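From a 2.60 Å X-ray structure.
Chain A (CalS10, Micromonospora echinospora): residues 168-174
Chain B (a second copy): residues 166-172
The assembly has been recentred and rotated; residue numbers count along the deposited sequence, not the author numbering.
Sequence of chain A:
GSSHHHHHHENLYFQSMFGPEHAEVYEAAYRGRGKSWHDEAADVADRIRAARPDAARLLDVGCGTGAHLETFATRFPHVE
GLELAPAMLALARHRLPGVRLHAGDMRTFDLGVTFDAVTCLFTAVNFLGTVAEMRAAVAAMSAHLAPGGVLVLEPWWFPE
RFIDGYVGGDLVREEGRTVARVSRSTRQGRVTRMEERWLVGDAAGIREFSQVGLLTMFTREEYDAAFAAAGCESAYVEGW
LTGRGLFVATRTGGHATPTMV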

# COMPACT_ATOMS: atom_id res chain seq x y z
N GLY A 168 -8.56 0.15 -8.14
CA GLY A 168 -7.94 -0.98 -7.47
C GLY A 168 -6.88 -0.50 -6.49
O GLY A 168 -6.44 0.63 -6.54
N GLY A 169 -6.47 -1.41 -5.60
CA GLY A 169 -5.46 -1.07 -4.62
C GLY A 169 -4.76 -2.33 -4.18
O GLY A 169 -5.40 -3.37 -4.01
N ASP A 170 -3.44 -2.25 -4.02
CA ASP A 170 -2.66 -3.41 -3.64
C ASP A 170 -1.53 -2.98 -2.72
O ASP A 170 -0.91 -1.94 -2.92
CB ASP A 170 -2.06 -4.10 -4.88
CG ASP A 170 -3.12 -4.58 -5.84
OD1 ASP A 170 -3.65 -5.69 -5.63
OD2 ASP A 170 -3.43 -3.84 -6.80
N LEU A 171 -1.29 -3.80 -1.70
CA LEU A 171 -0.16 -3.60 -0.80
C LEU A 171 0.49 -4.97 -0.60
O LEU A 171 -0.13 -5.86 -0.02
CB LEU A 171 -0.60 -3.05 0.55
CG LEU A 171 0.55 -2.73 1.52
CD1 LEU A 171 1.05 -1.29 1.35
CD2 LEU A 171 0.19 -3.06 2.95
N VAL A 172 1.72 -5.15 -1.08
CA VAL A 172 2.48 -6.36 -0.79
C VAL A 172 3.62 -5.94 0.12
O VAL A 172 4.31 -4.96 -0.16
CB VAL A 172 3.01 -7.04 -2.07
CG1 VAL A 172 3.99 -8.15 -1.70
CG2 VAL A 172 1.86 -7.58 -2.90
N ARG A 173 3.81 -6.67 1.21
CA ARG A 173 4.91 -6.41 2.14
C ARG A 173 5.93 -7.52 1.96
O ARG A 173 5.67 -8.67 2.32
CB ARG A 173 4.43 -6.36 3.59
CG ARG A 173 5.53 -5.95 4.58
CD ARG A 173 6.00 -4.52 4.26
NE ARG A 173 6.87 -3.90 5.27
CZ ARG A 173 8.18 -4.14 5.38
NH1 ARG A 173 8.79 -4.98 4.56
NH2 ARG A 173 8.88 -3.52 6.31
N GLU A 174 7.08 -7.18 1.40
CA GLU A 174 8.17 -8.12 1.26
C GLU A 174 9.22 -7.79 2.31
O GLU A 174 9.23 -6.69 2.87
CB GLU A 174 8.80 -8.04 -0.14
CG GLU A 174 8.17 -8.93 -1.20
CD GLU A 174 8.51 -8.48 -2.61
OE1 GLU A 174 9.55 -7.80 -2.79
OE2 GLU A 174 7.73 -8.80 -3.53
N TYR B 166 13.03 2.05 9.24
CA TYR B 166 11.87 1.17 9.31
C TYR B 166 10.85 1.63 8.28
O TYR B 166 10.57 2.82 8.15
CB TYR B 166 11.24 1.17 10.70
CG TYR B 166 10.03 0.27 10.77
CD1 TYR B 166 10.19 -1.11 10.84
CD2 TYR B 166 8.74 0.78 10.75
CE1 TYR B 166 9.11 -1.95 10.90
CE2 TYR B 166 7.64 -0.06 10.80
CZ TYR B 166 7.84 -1.43 10.88
OH TYR B 166 6.76 -2.28 10.93
N VAL B 167 10.28 0.67 7.56
CA VAL B 167 9.33 0.96 6.49
C VAL B 167 8.00 0.30 6.83
O VAL B 167 7.92 -0.93 6.97
CB VAL B 167 9.87 0.46 5.14
CG1 VAL B 167 8.78 0.50 4.10
CG2 VAL B 167 11.05 1.30 4.69
N GLY B 168 6.95 1.12 6.96
CA GLY B 168 5.62 0.61 7.20
C GLY B 168 4.66 0.81 6.04
O GLY B 168 4.91 1.63 5.15
N GLY B 169 3.56 0.05 6.03
CA GLY B 169 2.57 0.16 4.98
C GLY B 169 1.21 -0.43 5.33
O GLY B 169 1.15 -1.48 5.99
N ASP B 170 0.13 0.21 4.90
CA ASP B 170 -1.22 -0.28 5.16
C ASP B 170 -2.12 0.09 3.99
O ASP B 170 -1.90 1.09 3.30
CB ASP B 170 -1.81 0.27 6.47
CG ASP B 170 -1.69 1.77 6.58
OD1 ASP B 170 -0.61 2.25 7.00
OD2 ASP B 170 -2.67 2.48 6.26
N LEU B 171 -3.15 -0.73 3.77
CA LEU B 171 -4.15 -0.50 2.74
C LEU B 171 -5.52 -0.45 3.40
O LEU B 171 -6.00 -1.46 3.94
CB LEU B 171 -4.08 -1.58 1.66
CG LEU B 171 -5.09 -1.46 0.52
CD1 LEU B 171 -4.76 -0.27 -0.35
CD2 LEU B 171 -5.04 -2.73 -0.33
N VAL B 172 -6.14 0.73 3.36
CA VAL B 172 -7.44 1.00 3.95
C VAL B 172 -8.49 1.18 2.87
O VAL B 172 -8.26 1.87 1.86
CB VAL B 172 -7.37 2.26 4.85
CG1 VAL B 172 -8.77 2.76 5.18
CG2 VAL B 172 -6.62 1.94 6.13

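Two strands can lie side by side without becoming neighbours in a sheet, and the pairing of two copies of CalS10 is a compact example. The strand of chain A and the strand of chain B run nearly antiparallel, with 150° between their N-to-C directions, and their axes come no closer than 7.0 Å. Hydrogen-bonded strands in a sheet lie roughly 5 Å apart; here no backbone-to-backbone hydrogen bond links the two stretches, and the contact is made through side chains laid against the opposing backbone. The register centres on one residue met by its own copy: the CA atoms of Leu A171 and Leu B171 are 6.2 Å apart.

Strand alternation decides which residues take part. Leu A171 and Arg A173 direct their CA-to-CB bonds toward chain B, as Val B167 and Leu B171 do toward chain A, whereas Asp A170 and Asp B170 point away. Turned from the contact, the aspartates find hydrogen-bonding partners elsewhere in the structure.

At the centre, CB of Leu A171 lies 3.9 Å from CB of Leu B171, a van der Waals contact between apolar side chains. Both leucines adopt the same tp rotamer, and each reaches past the other to a glycine of the opposite strand. CD2 of Leu A171 sits 3.6 Å from O of Gly B169, and CD2 of Leu B171 sits 3.8 Å from O of Gly A169. The two halves thus nearly repeat one another, and the general principle shows in the glycines: a CB on Gly A169 would fall only 3.3 Å from CD1 of Leu B171, and one on Gly B169 only 3.2 Å from CD1 of Leu A171. Both positions would be tight, so the bare backbone leaves room for the leucine methyls.

Toward the end of the chain A stretch the chemistry becomes polar. Arg A173 extends its side chain to the start of the chain B stretch, where NH2 donates a hydrogen bond to the backbone O of Val B167 at 2.8 Å, with an N-H...O angle of 138°. The carbonyl lies at the edge of the guanidinium, near its plane, where the N-H groups point. This is the one hydrogen bond between the stretches, and its acceptor is a main-chain atom. Altogether the two stretches bury 329 Å², most of it around the arginine, the leucines and the glycines that make room for the leucines.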